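Local coordinates for ABC-type transport system, molybdenum-specific extracellular solute-binding protein (Clostridium difficile, PDB 4KD5) that probably binds molybdate or tungstate outside the cell and delivers it to a membrane ABC transporter, at residues A[45-48]-A[49-53]; A[75-78]-A[79-82]; A[98-101]-A[102-106]; A[24-27]-A[28-31]. All coordinates share one frame; numbering follows the deposited sequence.

Contact 1 (A[45-48]-A[49-53]); sequences SLQQ and QIEQG
Gln47 lies across Glu51, one helical turn further on, its CG 3.8 Å from Glu51 CD and its amide joined to the carboxylate. With CG anti to the backbone N (chi1 170°) and the chain extended beyond it, Gln47 brings NE2 to 3.1 Å from Glu51 OE2. The hydrogen bond is nearly straight and leaves in the plane of the amide, yet it reaches OE2 from above the carboxylate plane; the two flat groups stand 65° apart. Glu51 also packs its CG on Gln47 O (3.2 Å), while its OE1 sits 3.3 Å from Gln48 CA, so the carboxylate lies back over the preceding turn. On the buried side Ile50 CG1 rests 3.3 Å from Leu46 O, the carbonyl that accepts Ile50 N at 3.2 Å; the side chains of Leu46 and Ile50 both reach Phe59 of strand 58-60. Helix 43-52 ends in a Schellman motif with Gly53, at positive phi, as its C-prime residue. Leu46 lies close to Ser43, a predicted molybdate ligand at the start of this helix. Near the end, Gln52 O takes a hydrogen bond from Asn39 of the second subunit. Glu51 OE2 also lies close to Glu73 OE1. For a buried carboxylate such a like-charged neighbour could raise the pKa, and the amide of Gln47 supplies a neutral donor that would partly offset the clustered negative charge.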
ATOM      1  N   SER A  45      18.181 -21.753   7.565  1.00 56.39           N
ATOM      2  CA  SER A  45      16.977 -22.572   7.637  1.00 56.89           C
ATOM      3  C   SER A  45      15.729 -21.752   7.322  1.00 59.48           C
ATOM      4  O   SER A  45      14.785 -22.246   6.700  1.00 63.56           O
ATOM      5  CB  SER A  45      16.855 -23.208   9.019  1.00 63.11           C
ATOM      6  OG  SER A  45      18.014 -23.951   9.330  1.00 78.74           O
ATOM      7  N   LEU A  46      15.732 -20.502   7.772  1.00 50.99           N
ATOM      8  CA  LEU A  46      14.670 -19.560   7.446  1.00 54.05           C
ATOM      9  C   LEU A  46      14.579 -19.374   5.934  1.00 58.07           C
ATOM     10  O   LEU A  46      13.489 -19.253   5.377  1.00 60.55           O
ATOM     11  CB  LEU A  46      14.920 -18.219   8.141  1.00 48.43           C
ATOM     12  CG  LEU A  46      14.967 -18.245   9.670  1.00 50.29           C
ATOM     13  CD1 LEU A  46      15.338 -16.884  10.243  1.00 53.04           C
ATOM     14  CD2 LEU A  46      13.635 -18.707  10.237  1.00 48.58           C
ATOM     15  N   GLN A  47      15.735 -19.361   5.277  1.00 62.88           N
ATOM     16  CA  GLN A  47      15.807 -19.292   3.819  1.00 64.76           C
ATOM     17  C   GLN A  47      15.107 -20.489   3.181  1.00 71.03           C
ATOM     18  O   GLN A  47      14.347 -20.334   2.222  1.00 73.72           O
ATOM     19  CB  GLN A  47      17.273 -19.242   3.368  1.00 64.30           C
ATOM     20  CG  GLN A  47      17.481 -19.414   1.870  1.00 61.90           C
ATOM     21  CD  GLN A  47      18.927 -19.708   1.507  1.00 66.40           C
ATOM     22  OE1 GLN A  47      19.847 -19.393   2.260  1.00 68.24           O
ATOM     23  NE2 GLN A  47      19.134 -20.320   0.345  1.00 55.25           N
ATOM     24  N   GLN A  48      15.357 -21.676   3.730  1.00 71.40           N
ATOM     25  CA  GLN A  48      14.779 -22.918   3.218  1.00 76.08           C
ATOM     26  C   GLN A  48      13.252 -22.920   3.288  1.00 75.88           C
ATOM     27  O   GLN A  48      12.588 -23.366   2.354  1.00 78.82           O
ATOM     28  CB  GLN A  48      15.354 -24.120   3.976  1.00 79.66           C
ATOM     29  CG  GLN A  48      16.842 -24.339   3.746  1.00 89.60           C
ATOM     30  CD  GLN A  48      17.547 -24.942   4.947  1.00100.76           C
ATOM     31  OE1 GLN A  48      18.767 -24.834   5.081  1.00101.14           O
ATOM     32  NE2 GLN A  48      16.783 -25.580   5.826  1.00108.00           N
ATOM     33  N   GLN A  49      12.702 -22.420   4.390  1.00 70.44           N
ATOM     34  CA  GLN A  49      11.250 -22.340   4.554  1.00 68.20           C
ATOM     35  C   GLN A  49      10.609 -21.431   3.509  1.00 60.24           C
ATOM     36  O   GLN A  49       9.583 -21.774   2.922  1.00 60.31           O
ATOM     37  CB  GLN A  49      10.889 -21.862   5.964  1.00 66.09           C
ATOM     38  CG  GLN A  49      11.136 -22.892   7.048  1.00 73.07           C
ATOM     39  CD  GLN A  49      10.381 -24.185   6.808  1.00 84.59           C
ATOM     40  OE1 GLN A  49       9.151 -24.199   6.755  1.00 84.15           O
ATOM     41  NE2 GLN A  49      11.119 -25.281   6.651  1.00 89.15           N
ATOM     42  N   ILE A  50      11.217 -20.272   3.289  1.00 52.61           N
ATOM     43  CA  ILE A  50      10.766 -19.345   2.258  1.00 48.28           C
ATOM     44  C   ILE A  50      10.851 -20.017   0.883  1.00 50.86           C
ATOM     45  O   ILE A  50      10.001 -19.797   0.020  1.00 58.30           O
ATOM     46  CB  ILE A  50      11.596 -18.042   2.286  1.00 49.72           C
ATOM     47  CG1 ILE A  50      11.418 -17.336   3.629  1.00 41.06           C
ATOM     48  CG2 ILE A  50      11.206 -17.112   1.153  1.00 44.85           C
ATOM     49  CD1 ILE A  50      12.249 -16.082   3.780  1.00 42.91           C
ATOM     50  N   GLU A  51      11.871 -20.852   0.696  1.00 53.55           N
ATOM     51  CA  GLU A  51      12.042 -21.595  -0.548  1.00 56.09           C
ATOM     52  C   GLU A  51      10.994 -22.696  -0.702  1.00 60.68           C
ATOM     53  O   GLU A  51      10.669 -23.087  -1.819  1.00 59.90           O
ATOM     54  CB  GLU A  51      13.458 -22.185  -0.642  1.00 59.19           C
ATOM     55  CG  GLU A  51      14.564 -21.166  -0.894  1.00 60.00           C
ATOM     56  CD  GLU A  51      15.961 -21.744  -0.701  1.00 68.08           C
ATOM     57  OE1 GLU A  51      16.155 -22.541   0.239  1.00 70.33           O
ATOM     58  OE2 GLU A  51      16.869 -21.398  -1.487  1.00 70.56           O
ATOM     59  N   GLN A  52      10.481 -23.198   0.420  1.00 65.62           N
ATOM     60  CA  GLN A  52       9.440 -24.224   0.405  1.00 70.96           C
ATOM     61  C   GLN A  52       8.066 -23.600   0.178  1.00 69.86           C
ATOM     62  O   GLN A  52       7.119 -24.286  -0.208  1.00 75.09           O
ATOM     63  CB  GLN A  52       9.445 -25.032   1.713  1.00 71.04           C
ATOM     64  CG  GLN A  52      10.692 -25.887   1.919  1.00 82.12           C
ATOM     65  CD  GLN A  52      10.802 -26.464   3.321  1.00 87.86           C
ATOM     66  OE1 GLN A  52       9.822 -26.516   4.064  1.00 90.89           O
ATOM     67  NE2 GLN A  52      12.003 -26.897   3.688  1.00 88.65           N
ATOM     68  N   GLY A  53       7.960 -22.298   0.426  1.00 64.14           N
ATOM     69  CA  GLY A  53       6.709 -21.588   0.235  1.00 61.34           C
ATOM     70  C   GLY A  53       5.972 -21.278   1.525  1.00 66.15           C
ATOM     71  O   GLY A  53       4.757 -21.082   1.521  1.00 70.37           O
TER

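Contact 2 (A[75-78]-A[79-82]); sequences LLVS and DTMK
The carbonyl of Val77 is met twice by Thr80: OG1 lies in the carbonyl plane, 2.6 Å from Val77 O, while Thr80 N reaches the same oxygen at 3.0 Å from above the plane. With chi1 at 69°, Thr80 OG1 sits between its own backbone N and carbonyl carbon, and the methyl CG2 is turned to Val77 CG1 at 3.7 Å. The carboxylate of Asp79 folds back over the chain, OD2 3.6 Å from Ser78 C. Met81 N bonds to Ser78 O at 3.0 Å, again from above the carbonyl plane, and the selenium of this selenomethionine meets Leu76 CD1 at 4.1 Å, the two side chains crossing at about a right angle. Thr80 OG1 is also bonded to Val198 N on strand 193-198. Ser78 OG is held by Asp71 and by Asp149 of the second subunit. Lys82 NZ curls back to hydrogen-bond Asp79 O at 2.9 Å, in that carbonyl plane. The bonds from Thr80 N and Met81 N close two overlapping type I beta turns, which carry the chain from helix 65-72 into strand 82-94 of the alpha/beta fold shared by periplasmic-type solute-binding proteins.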
ATOM      1  N   LEU A  75      12.401 -15.022  -5.038  1.00 49.94           N
ATOM      2  CA  LEU A  75      11.457 -15.171  -3.940  1.00 44.82           C
ATOM      3  C   LEU A  75      11.345 -13.877  -3.135  1.00 51.85           C
ATOM      4  O   LEU A  75      10.667 -13.833  -2.105  1.00 55.29           O
ATOM      5  CB  LEU A  75      11.870 -16.334  -3.035  1.00 46.55           C
ATOM      6  CG  LEU A  75      11.879 -17.720  -3.682  1.00 49.13           C
ATOM      7  CD1 LEU A  75      12.443 -18.764  -2.738  1.00 47.52           C
ATOM      8  CD2 LEU A  75      10.484 -18.120  -4.111  1.00 49.05           C
ATOM      9  N   LEU A  76      11.997 -12.822  -3.619  1.00 48.66           N
ATOM     10  CA  LEU A  76      11.993 -11.533  -2.933  1.00 41.58           C
ATOM     11  C   LEU A  76      11.393 -10.437  -3.802  1.00 46.74           C
ATOM     12  O   LEU A  76      11.447 -10.511  -5.034  1.00 48.53           O
ATOM     13  CB  LEU A  76      13.415 -11.125  -2.535  1.00 40.15           C
ATOM     14  CG  LEU A  76      14.187 -12.013  -1.563  1.00 40.63           C
ATOM     15  CD1 LEU A  76      15.526 -11.392  -1.202  1.00 47.28           C
ATOM     16  CD2 LEU A  76      13.380 -12.253  -0.310  1.00 38.39           C
ATOM     17  N   VAL A  77      10.808  -9.432  -3.155  1.00 46.27           N
ATOM     18  CA  VAL A  77      10.489  -8.178  -3.823  1.00 46.74           C
ATOM     19  C   VAL A  77      11.803  -7.394  -3.855  1.00 49.20           C
ATOM     20  O   VAL A  77      12.173  -6.753  -2.868  1.00 45.79           O
ATOM     21  CB  VAL A  77       9.402  -7.391  -3.061  1.00 47.41           C
ATOM     22  CG1 VAL A  77       8.971  -6.168  -3.852  1.00 36.35           C
ATOM     23  CG2 VAL A  77       8.195  -8.277  -2.793  1.00 41.32           C
ATOM     24  N   SER A  78      12.504  -7.471  -4.986  1.00 48.49           N
ATOM     25  CA  SER A  78      13.887  -6.999  -5.115  1.00 49.82           C
ATOM     26  C   SER A  78      14.159  -5.567  -4.644  1.00 51.13           C
ATOM     27  O   SER A  78      15.153  -5.312  -3.963  1.00 50.04           O
ATOM     28  CB  SER A  78      14.375  -7.166  -6.557  1.00 50.62           C
ATOM     29  OG  SER A  78      14.406  -8.523  -6.940  1.00 57.74           O
ATOM     30  N   ASP A  79      13.284  -4.638  -5.014  1.00 56.77           N
ATOM     31  CA  ASP A  79      13.485  -3.232  -4.679  1.00 59.27           C
ATOM     32  C   ASP A  79      13.312  -2.927  -3.188  1.00 50.66           C
ATOM     33  O   ASP A  79      13.562  -1.805  -2.751  1.00 54.20           O
ATOM     34  CB  ASP A  79      12.576  -2.333  -5.522  1.00 74.25           C
ATOM     35  CG  ASP A  79      11.256  -2.993  -5.866  1.00 86.80           C
ATOM     36  OD1 ASP A  79      10.201  -2.340  -5.698  1.00 86.68           O
ATOM     37  OD2 ASP A  79      11.272  -4.159  -6.316  1.00 94.81           O
ATOM     38  N   THR A  80      12.897  -3.925  -2.410  1.00 43.13           N
ATOM     39  CA  THR A  80      12.784  -3.766  -0.962  1.00 46.52           C
ATOM     40  C   THR A  80      14.030  -4.265  -0.244  1.00 53.51           C
ATOM     41  O   THR A  80      14.104  -4.204   0.980  1.00 60.32           O
ATOM     42  CB  THR A  80      11.552  -4.487  -0.384  1.00 44.30           C
ATOM     43  OG1 THR A  80      11.728  -5.905  -0.488  1.00 48.02           O
ATOM     44  CG2 THR A  80      10.299  -4.071  -1.127  1.00 48.81           C
HETATM   45  N   MSE A  81      14.998  -4.776  -1.000  1.00 46.72           N
HETATM   46  CA  MSE A  81      16.236  -5.261  -0.394  1.00 50.72           C
HETATM   47  C   MSE A  81      17.063  -4.093   0.135  1.00 51.52           C
HETATM   48  O   MSE A  81      17.494  -3.224  -0.630  1.00 54.49           O
HETATM   49  CB  MSE A  81      17.057  -6.088  -1.386  1.00 55.98           C
HETATM   50  CG  MSE A  81      16.368  -7.377  -1.810  1.00 61.77           C
HETATM   51 SE   MSE A  81      17.210  -8.278  -3.316  0.62 60.69          SE
HETATM   52  CE  MSE A  81      18.747  -9.025  -2.396  1.00 48.14           C
ATOM     53  N   LYS A  82      17.276  -4.078   1.449  1.00 47.71           N
ATOM     54  CA  LYS A  82      18.029  -3.012   2.106  1.00 49.97           C
ATOM     55  C   LYS A  82      18.841  -3.541   3.275  1.00 45.56           C
ATOM     56  O   LYS A  82      18.555  -4.615   3.808  1.00 49.49           O
ATOM     57  CB  LYS A  82      17.081  -1.918   2.613  1.00 56.17           C
ATOM     58  CG  LYS A  82      16.863  -0.773   1.647  1.00 65.96           C
ATOM     59  CD  LYS A  82      15.447  -0.767   1.098  1.00 71.78           C
ATOM     60  CE  LYS A  82      15.370   0.082  -0.163  1.00 83.44           C
ATOM     61  NZ  LYS A  82      13.976   0.202  -0.675  1.00 88.51           N
TER

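Contact 3 (A[98-101]-A[102-106]); sequences SVSG and MKDLT. With FMT (formic acid), chain E.
Asp104 starts against Gly101 and Val99: its CB lies 3.3 Å from Gly101 O and 4.0 Å from Val99 CG1, the Asp104 and Val99 side chains running antiparallel past one another. CG, anti to its own carbonyl carbon (chi1 -63°), comes 3.7 Å from Gly101 N. At the tip OD1 accepts Ser100 N at 3.0 Å, the donor standing well above the carboxylate plane, and it touches Ser100 CB at 3.2 Å as well; OD2 is turned to Gly101 N at a longer 3.8 Å. The backbone returns the grip, Asp104 N bonding to Gly101 O. That bond closes a turn with helical backbone angles, followed by a type I beta turn in which Leu105 N bonds to Met102 O, in the loop that links strand 82-94 to strand 113-116. Beneath the turns Val99 and Leu105 both pack on Val164 of strand 164-168, and Leu105 and the selenomethionine Met102 both reach Phe166 and Leu91. Glu182 accepts a hydrogen bond from Met102 N. A formate, probably from the crystallisation liquor, lies beside Met102 and Lys103: Lys103 N makes a weak bond to its O2 at 3.4 Å, and Met102 CB sits 3.5 Å from its O1.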
ATOM      1  N   SER A  98      41.135  -2.037  33.578  1.00 87.03           N
ATOM      2  CA  SER A  98      42.127  -1.009  33.232  1.00 92.06           C
ATOM      3  C   SER A  98      42.984  -1.325  31.990  1.00 83.60           C
ATOM      4  O   SER A  98      44.064  -0.756  31.817  1.00 84.19           O
ATOM      5  CB  SER A  98      43.012  -0.630  34.433  1.00108.71           C
ATOM      6  OG  SER A  98      42.238  -0.093  35.493  1.00118.90           O
ATOM      7  N   VAL A  99      42.501  -2.216  31.125  1.00 69.91           N
ATOM      8  CA  VAL A  99      43.077  -2.359  29.787  1.00 77.65           C
ATOM      9  C   VAL A  99      42.679  -1.132  28.957  1.00 83.06           C
ATOM     10  O   VAL A  99      41.507  -0.753  28.928  1.00 83.66           O
ATOM     11  CB  VAL A  99      42.608  -3.653  29.085  1.00 67.92           C
ATOM     12  CG1 VAL A  99      43.002  -3.637  27.618  1.00 62.82           C
ATOM     13  CG2 VAL A  99      43.213  -4.872  29.761  1.00 63.19           C
ATOM     14  N   SER A 100      43.652  -0.517  28.287  1.00 90.77           N
ATOM     15  CA  SER A 100      43.445   0.770  27.615  1.00 95.00           C
ATOM     16  C   SER A 100      42.840   0.686  26.211  1.00 84.87           C
ATOM     17  O   SER A 100      41.915   1.432  25.882  1.00 82.89           O
ATOM     18  CB  SER A 100      44.757   1.554  27.563  1.00106.27           C
ATOM     19  OG  SER A 100      44.694   2.591  26.600  1.00112.04           O
ATOM     20  N   GLY A 101      43.368  -0.207  25.379  1.00 78.32           N
ATOM     21  CA  GLY A 101      42.915  -0.310  24.000  1.00 73.20           C
ATOM     22  C   GLY A 101      43.517  -1.447  23.194  1.00 72.83           C
ATOM     23  O   GLY A 101      44.069  -2.394  23.755  1.00 78.71           O
HETATM   24  N   MSE A 102      43.406  -1.344  21.869  1.00 70.91           N
HETATM   25  CA  MSE A 102      43.916  -2.363  20.954  1.00 66.28           C
HETATM   26  C   MSE A 102      45.436  -2.474  20.998  1.00 73.20           C
HETATM   27  O   MSE A 102      45.986  -3.548  20.764  1.00 76.22           O
HETATM   28  CB  MSE A 102      43.461  -2.082  19.517  1.00 60.89           C
HETATM   29  CG  MSE A 102      41.977  -2.289  19.262  1.00 59.17           C
HETATM   30 SE   MSE A 102      41.423  -4.155  19.234  0.75 73.68          SE
HETATM   31  CE  MSE A 102      42.402  -4.697  17.651  1.00 51.59           C
ATOM     32  N   LYS A 103      46.108  -1.363  21.286  1.00 75.61           N
ATOM     33  CA  LYS A 103      47.563  -1.359  21.407  1.00 80.43           C
ATOM     34  C   LYS A 103      48.021  -2.285  22.533  1.00 85.18           C
ATOM     35  O   LYS A 103      49.103  -2.867  22.470  1.00 86.50           O
ATOM     36  CB  LYS A 103      48.082   0.068  21.641  1.00 85.82           C
ATOM     37  CG  LYS A 103      49.039   0.569  20.562  1.00 90.91           C
ATOM     38  CD  LYS A 103      49.222   2.093  20.581  1.00 97.49           C
ATOM     39  CE  LYS A 103      50.059   2.581  21.759  1.00102.78           C
ATOM     40  NZ  LYS A 103      49.225   2.958  22.934  1.00102.35           N
ATOM     41  N   ASP A 104      47.175  -2.429  23.550  1.00 85.58           N
ATOM     42  CA  ASP A 104      47.491  -3.244  24.720  1.00 88.22           C
ATOM     43  C   ASP A 104      47.449  -4.752  24.452  1.00 79.47           C
ATOM     44  O   ASP A 104      47.803  -5.549  25.321  1.00 77.01           O
ATOM     45  CB  ASP A 104      46.554  -2.887  25.876  1.00 96.12           C
ATOM     46  CG  ASP A 104      46.722  -1.454  26.343  1.00108.38           C
ATOM     47  OD1 ASP A 104      46.424  -1.180  27.524  1.00116.38           O
ATOM     48  OD2 ASP A 104      47.153  -0.605  25.534  1.00109.96           O
ATOM     49  N   LEU A 105      47.014  -5.141  23.257  1.00 70.48           N
ATOM     50  CA  LEU A 105      47.007  -6.552  22.870  1.00 59.72           C
ATOM     51  C   LEU A 105      48.432  -7.091  22.750  1.00 72.81           C
ATOM     52  O   LEU A 105      48.698  -8.254  23.045  1.00 76.37           O
ATOM     53  CB  LEU A 105      46.274  -6.759  21.542  1.00 51.94           C
ATOM     54  CG  LEU A 105      44.773  -6.516  21.444  1.00 47.49           C
ATOM     55  CD1 LEU A 105      44.269  -6.864  20.053  1.00 42.10           C
ATOM     56  CD2 LEU A 105      44.044  -7.344  22.473  1.00 49.85           C
ATOM     57  N   THR A 106      49.348  -6.229  22.319  1.00 75.46           N
ATOM     58  CA  THR A 106      50.730  -6.625  22.056  1.00 75.10           C
ATOM     59  C   THR A 106      51.591  -6.611  23.322  1.00 78.40           C
ATOM     60  O   THR A 106      52.639  -7.251  23.380  1.00 80.77           O
ATOM     61  CB  THR A 106      51.365  -5.713  21.003  1.00 80.28           C
ATOM     62  OG1 THR A 106      50.349  -5.215  20.126  1.00 74.46           O
ATOM     63  CG2 THR A 106      52.398  -6.470  20.196  1.00 88.22           C
TER
HETATM   64  C   FMT E 300      44.611   1.881  19.160  1.00 91.78           C
HETATM   65  O1  FMT E 300      43.859   1.255  18.413  1.00 88.21           O
HETATM   66  O2  FMT E 300      44.739   1.649  20.361  1.00 91.60           O

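Contact 4 (A[24-27]-A[28-31]); sequences EEEY and KKVD
Glu24 O accepts Lys28 N at 3.1 Å, a helical bond near the end of helix 17-28, the helix of a beta-alpha-beta crossover between the parallel strands 6-13 and 34-41. The Glu25 side chain runs beside that of Lys29 in the same direction, and Glu25 O touches Lys29 CD at 3.3 Å. Glu26, bent at chi2, crosses the same lysine, its OE2 forming a long salt bridge with Lys29 NZ at 4.0 Å; a second, weak and long pairing links Glu26 OE2 with Lys22. These ion pairs are loose, whereas Tyr27 is buried. Tyr27 O receives Val30 N at 3.1 Å from far above the carbonyl plane and, more weakly, Asp31 N, as the chain turns off the helix. The Tyr27 ring, its CG anti to the backbone N (chi1 -167°), meets Val30 CG2 with CD1 at 3.9 Å and packs edge-to-face with Phe211 of helix 205-215. Its OH is hydrogen-bonded to Lys210 of the third subunit, while Asp31 OD2 accepts Asn33 N. Asp31 CB makes a CH-pi contact over one face of the ring, 4.2 Å from the centroid and 24° off the normal.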
ATOM      1  N   GLU A  24       7.847  -4.080  18.123  1.00 58.37           N
ATOM      2  CA  GLU A  24       6.431  -4.438  18.114  1.00 57.16           C
ATOM      3  C   GLU A  24       5.564  -3.450  18.891  1.00 57.19           C
ATOM      4  O   GLU A  24       4.565  -2.955  18.374  1.00 47.37           O
ATOM      5  CB  GLU A  24       6.233  -5.861  18.655  1.00 55.21           C
ATOM      6  CG  GLU A  24       6.250  -6.953  17.601  1.00 63.92           C
ATOM      7  CD  GLU A  24       6.359  -8.347  18.197  1.00 75.28           C
ATOM      8  OE1 GLU A  24       5.410  -9.142  18.036  1.00 80.03           O
ATOM      9  OE2 GLU A  24       7.400  -8.649  18.818  1.00 72.75           O
ATOM     10  N   GLU A  25       5.950  -3.165  20.132  1.00 58.82           N
ATOM     11  CA  GLU A  25       5.189  -2.247  20.981  1.00 67.19           C
ATOM     12  C   GLU A  25       5.200  -0.820  20.441  1.00 69.50           C
ATOM     13  O   GLU A  25       4.264  -0.055  20.670  1.00 77.05           O
ATOM     14  CB  GLU A  25       5.698  -2.284  22.430  1.00 69.68           C
ATOM     15  CG  GLU A  25       6.694  -1.179  22.799  1.00 78.59           C
ATOM     16  CD  GLU A  25       6.106  -0.168  23.769  1.00 90.05           C
ATOM     17  OE1 GLU A  25       6.883   0.572  24.413  1.00 92.25           O
ATOM     18  OE2 GLU A  25       4.864  -0.106  23.882  1.00 96.36           O
ATOM     19  N   GLU A  26       6.252  -0.469  19.709  1.00 58.28           N
ATOM     20  CA  GLU A  26       6.402   0.886  19.193  1.00 56.96           C
ATOM     21  C   GLU A  26       5.671   1.080  17.871  1.00 49.39           C
ATOM     22  O   GLU A  26       5.196   2.174  17.576  1.00 57.49           O
ATOM     23  CB  GLU A  26       7.886   1.226  19.036  1.00 61.59           C
ATOM     24  CG  GLU A  26       8.240   2.682  19.285  1.00 78.62           C
ATOM     25  CD  GLU A  26       8.292   3.031  20.761  1.00 88.29           C
ATOM     26  OE1 GLU A  26       8.659   4.179  21.086  1.00 95.61           O
ATOM     27  OE2 GLU A  26       7.966   2.162  21.597  1.00 90.10           O
ATOM     28  N   TYR A  27       5.584   0.020  17.074  1.00 43.05           N
ATOM     29  CA  TYR A  27       4.855   0.085  15.812  1.00 46.69           C
ATOM     30  C   TYR A  27       3.363   0.080  16.079  1.00 49.87           C
ATOM     31  O   TYR A  27       2.583   0.666  15.329  1.00 46.87           O
ATOM     32  CB  TYR A  27       5.222  -1.081  14.896  1.00 45.85           C
ATOM     33  CG  TYR A  27       4.746  -0.886  13.479  1.00 44.08           C
ATOM     34  CD1 TYR A  27       5.284   0.115  12.688  1.00 36.60           C
ATOM     35  CD2 TYR A  27       3.763  -1.697  12.930  1.00 43.16           C
ATOM     36  CE1 TYR A  27       4.862   0.309  11.396  1.00 40.47           C
ATOM     37  CE2 TYR A  27       3.332  -1.512  11.629  1.00 37.27           C
ATOM     38  CZ  TYR A  27       3.891  -0.505  10.871  1.00 43.42           C
ATOM     39  OH  TYR A  27       3.487  -0.300   9.578  1.00 42.20           O
ATOM     40  N   LYS A  28       2.971  -0.599  17.150  1.00 51.51           N
ATOM     41  CA  LYS A  28       1.573  -0.677  17.539  1.00 54.16           C
ATOM     42  C   LYS A  28       1.038   0.716  17.861  1.00 53.99           C
ATOM     43  O   LYS A  28      -0.141   1.002  17.649  1.00 57.13           O
ATOM     44  CB  LYS A  28       1.409  -1.614  18.740  1.00 60.81           C
ATOM     45  CG  LYS A  28      -0.036  -1.914  19.104  1.00 73.01           C
ATOM     46  CD  LYS A  28      -0.783  -2.535  17.931  1.00 80.63           C
ATOM     47  CE  LYS A  28      -2.273  -2.646  18.224  1.00 87.49           C
ATOM     48  NZ  LYS A  28      -3.011  -3.253  17.080  1.00 89.98           N
ATOM     49  N   LYS A  29       1.921   1.584  18.350  1.00 53.10           N
ATOM     50  CA  LYS A  29       1.548   2.946  18.726  1.00 57.96           C
ATOM     51  C   LYS A  29       1.349   3.867  17.524  1.00 59.37           C
ATOM     52  O   LYS A  29       0.661   4.879  17.622  1.00 67.30           O
ATOM     53  CB  LYS A  29       2.588   3.533  19.685  1.00 50.39           C
ATOM     54  CG  LYS A  29       2.586   2.878  21.053  1.00 68.86           C
ATOM     55  CD  LYS A  29       3.912   3.055  21.794  1.00 67.67           C
ATOM     56  CE  LYS A  29       4.179   4.501  22.173  1.00 71.27           C
ATOM     57  NZ  LYS A  29       5.250   4.610  23.209  1.00 76.46           N
ATOM     58  N   VAL A  30       1.948   3.503  16.393  1.00 58.44           N
ATOM     59  CA  VAL A  30       1.840   4.300  15.168  1.00 56.88           C
ATOM     60  C   VAL A  30       0.990   3.623  14.085  1.00 58.01           C
ATOM     61  O   VAL A  30       0.780   4.185  13.013  1.00 66.86           O
ATOM     62  CB  VAL A  30       3.231   4.663  14.595  1.00 60.73           C
ATOM     63  CG1 VAL A  30       3.967   5.598  15.538  1.00 61.33           C
ATOM     64  CG2 VAL A  30       4.049   3.405  14.361  1.00 41.90           C
ATOM     65  N   ASP A  31       0.509   2.417  14.377  1.00 56.09           N
ATOM     66  CA  ASP A  31      -0.356   1.675  13.456  1.00 56.15           C
ATOM     67  C   ASP A  31      -1.103   0.565  14.196  1.00 59.07           C
ATOM     68  O   ASP A  31      -0.590  -0.545  14.332  1.00 57.02           O
ATOM     69  CB  ASP A  31       0.471   1.071  12.314  1.00 55.49           C
ATOM     70  CG  ASP A  31      -0.374   0.702  11.108  1.00 66.24           C
ATOM     71  OD1 ASP A  31       0.150   0.762   9.978  1.00 74.50           O
ATOM     72  OD2 ASP A  31      -1.564   0.362  11.283  1.00 63.28           O
TER

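All four contacts are local and partly buried, each mixing core-facing and surface side chains. Contacts 1 and 2 touch directly, Leu75 CD1 packing 3.6 Å from Glu51 CA, and both meet the second subunit; contact 4 meets the third. Contact 3 stands apart, about 44 Å from contact 1 between centres and on the opposite side of the chain's centre, with no other protein chain against it. Contacts 1 and 4 belong to helix ends, yet differ: an amide-carboxylate bond in one, loose ion pairs and an aromatic ring in the other. Contacts 2 and 3 are inter-element loops built on turns, fixed by a threonine hydroxyl and an aspartate carboxylate respectively.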